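Side-chain contact in probable transcriptional regulatory protein NarL (Mycobacterium tuberculosis, PDB 3EUL), which probably regulates genes of aerobic nitrate metabolism by binding their promoters together with DevR, once its receiver domain has been phosphorylated by the sensor NarS: residues A[55-60]-A[86-91]. Numbering follows the deposited sequence.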
loop_
_atom_site.group_PDB
_atom_site.type_symbol
_atom_site.label_atom_id
_atom_site.label_comp_id
_atom_site.label_asym_id
_atom_site.label_seq_id
_atom_site.Cartn_x
_atom_site.Cartn_y
_atom_site.Cartn_z
ATOM N N GLU A 55 -5.725 -7.379 8.267
ATOM C CA GLU A 55 -5.718 -7.449 9.704
ATOM C C GLU A 55 -4.770 -6.436 10.313
ATOM O O GLU A 55 -5.113 -5.842 11.327
ATOM C CB GLU A 55 -5.395 -8.862 10.182
ATOM C CG GLU A 55 -5.553 -9.038 11.673
ATOM C CD GLU A 55 -6.998 -8.915 12.196
ATOM O OE1 GLU A 55 -7.985 -9.253 11.483
ATOM O OE2 GLU A 55 -7.136 -8.512 13.376
ATOM N N LEU A 56 -3.588 -6.225 9.706
ATOM C CA LEU A 56 -2.669 -5.219 10.196
ATOM C C LEU A 56 -3.242 -3.820 10.065
ATOM O O LEU A 56 -2.991 -2.947 10.911
ATOM C CB LEU A 56 -1.343 -5.255 9.441
ATOM C CG LEU A 56 -0.331 -6.349 9.750
ATOM C CD1 LEU A 56 0.776 -6.238 8.743
ATOM C CD2 LEU A 56 0.260 -6.264 11.163
ATOM N N ILE A 57 -3.982 -3.594 8.976
ATOM C CA ILE A 57 -4.640 -2.306 8.772
ATOM C C ILE A 57 -5.689 -2.087 9.872
ATOM O O ILE A 57 -5.772 -0.995 10.448
ATOM C CB ILE A 57 -5.240 -2.192 7.336
ATOM C CG1 ILE A 57 -4.107 -2.155 6.296
ATOM C CG2 ILE A 57 -6.139 -0.946 7.187
ATOM C CD1 ILE A 57 -4.553 -2.428 4.853
ATOM N N LYS A 58 -6.468 -3.115 10.191
ATOM C CA LYS A 58 -7.458 -2.973 11.272
ATOM C C LYS A 58 -6.799 -2.648 12.611
ATOM O O LYS A 58 -7.320 -1.846 13.365
ATOM C CB LYS A 58 -8.346 -4.216 11.406
ATOM C CG LYS A 58 -9.256 -4.467 10.180
ATOM C CD LYS A 58 -10.222 -5.615 10.372
ATOM C CE LYS A 58 -9.486 -6.904 10.662
ATOM N NZ LYS A 58 -10.429 -8.056 10.871
ATOM N N ALA A 59 -5.655 -3.263 12.894
ATOM C CA ALA A 59 -4.977 -3.082 14.181
ATOM C C ALA A 59 -4.214 -1.762 14.287
ATOM O O ALA A 59 -4.300 -1.073 15.303
ATOM C CB ALA A 59 -4.032 -4.247 14.453
ATOM N N HIS A 60 -3.453 -1.422 13.258
ATOM C CA HIS A 60 -2.551 -0.280 13.326
ATOM C C HIS A 60 -3.170 1.010 12.836
ATOM O O HIS A 60 -2.687 2.074 13.174
ATOM C CB HIS A 60 -1.284 -0.565 12.543
ATOM C CG HIS A 60 -0.443 -1.621 13.156
ATOM N ND1 HIS A 60 0.414 -1.367 14.209
ATOM C CD2 HIS A 60 -0.310 -2.934 12.861
ATOM C CE1 HIS A 60 1.009 -2.496 14.556
ATOM N NE2 HIS A 60 0.600 -3.455 13.744
ATOM N N TYR A 86 -15.295 -1.018 5.647
ATOM C CA TYR A 86 -15.126 -0.841 7.098
ATOM C C TYR A 86 -15.008 0.616 7.548
ATOM O O TYR A 86 -14.907 0.881 8.731
ATOM C CB TYR A 86 -13.855 -1.550 7.581
ATOM C CG TYR A 86 -13.987 -3.031 7.797
ATOM C CD1 TYR A 86 -14.703 -3.522 8.876
ATOM C CD2 TYR A 86 -13.351 -3.947 6.954
ATOM C CE1 TYR A 86 -14.809 -4.889 9.105
ATOM C CE2 TYR A 86 -13.459 -5.316 7.163
ATOM C CZ TYR A 86 -14.187 -5.782 8.246
ATOM O OH TYR A 86 -14.313 -7.136 8.500
ATOM N N GLU A 87 -14.935 1.544 6.599
ATOM C CA GLU A 87 -14.752 2.959 6.877
ATOM C C GLU A 87 -13.526 3.253 7.723
ATOM O O GLU A 87 -13.572 4.127 8.582
ATOM C CB GLU A 87 -16.014 3.533 7.546
ATOM C CG GLU A 87 -17.299 3.172 6.775
ATOM C CD GLU A 87 -18.533 3.857 7.308
ATOM O OE1 GLU A 87 -18.948 3.527 8.441
ATOM O OE2 GLU A 87 -19.110 4.694 6.575
ATOM N N LEU A 88 -12.435 2.530 7.478
ATOM C CA LEU A 88 -11.164 2.808 8.147
ATOM C C LEU A 88 -10.495 4.069 7.555
ATOM O O LEU A 88 -10.681 4.372 6.391
ATOM C CB LEU A 88 -10.242 1.605 8.040
ATOM C CG LEU A 88 -10.711 0.261 8.608
ATOM C CD1 LEU A 88 -9.624 -0.784 8.376
ATOM C CD2 LEU A 88 -11.074 0.318 10.101
ATOM N N PRO A 89 -9.730 4.808 8.357
ATOM C CA PRO A 89 -9.122 6.025 7.834
ATOM C C PRO A 89 -7.981 5.794 6.825
ATOM O O PRO A 89 -7.540 6.730 6.133
ATOM C CB PRO A 89 -8.596 6.723 9.102
ATOM C CG PRO A 89 -8.409 5.626 10.097
ATOM C CD PRO A 89 -9.436 4.602 9.790
ATOM N N THR A 90 -7.550 4.554 6.689
ATOM C CA THR A 90 -6.384 4.230 5.888
ATOM C C THR A 90 -6.576 4.410 4.391
ATOM O O THR A 90 -7.540 3.918 3.844
ATOM C CB THR A 90 -6.005 2.772 6.151
ATOM O OG1 THR A 90 -5.751 2.633 7.559
ATOM C CG2 THR A 90 -4.738 2.415 5.360
ATOM N N ARG A 91 -5.610 5.037 3.722
ATOM C CA ARG A 91 -5.603 5.103 2.252
ATOM C C ARG A 91 -4.786 3.969 1.718
ATOM O O ARG A 91 -3.666 3.758 2.169
ATOM C CB ARG A 91 -5.044 6.425 1.790
ATOM C CG ARG A 91 -6.029 7.522 2.092
ATOM C CD ARG A 91 -5.541 8.893 1.779
ATOM N NE ARG A 91 -5.246 9.201 0.371
ATOM C CZ ARG A 91 -6.089 9.215 -0.670
ATOM N NH1 ARG A 91 -7.354 8.821 -0.579
ATOM N NH2 ARG A 91 -5.621 9.584 -1.865
#
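Ile57 meets Leu88 and Thr90 through a single methyl, CG2, where helix 50-60 of the CheY-like receiver domain packs against the loop that leads from helix 76-85 into strand 91-96. Ile57 CG2 lies 3.7 Å from Leu88 CD1, an apolar contact between two branch ends whose side chains run at a slant to each other. On the Thr90 side Ile57 CG2 also lies 3.6 Å from Thr90 OG1, with Thr90 CB and CG2 only slightly farther from it. This placement follows from the Ile57 torsion: CG2 stands anti to the backbone N and faces the loop, while CG1 turns off beside that N (chi1 -67°). Leu88 CD1 also reaches the aliphatic part of Lys58, 4.1 Å from Lys58 CG, so one leucine methyl spans two consecutive helix residues. Past CG the lysine bends at chi3 (-59°), and Lys58 NZ forms a salt bridge with Glu55 OE1 at 2.8 Å, a weak hydrogen bond one turn back in the helix. The charged end thus stays on the helix while the chain's apolar stem takes the contact. In the second shell, Val83 of helix 76-85 touches Ile57, Leu88 and Thr90, and Ala65 of central strand 64-68 lies against Ile57 and Thr90. A Schellman motif with Glu87 at positive phi (55°) closes helix 76-85 just before Leu88. Thr90 is buried, yet its hydroxyl is not left to the isoleucine methyl alone: OG1 hydrogen-bonds to the carbonyl O of Pro62.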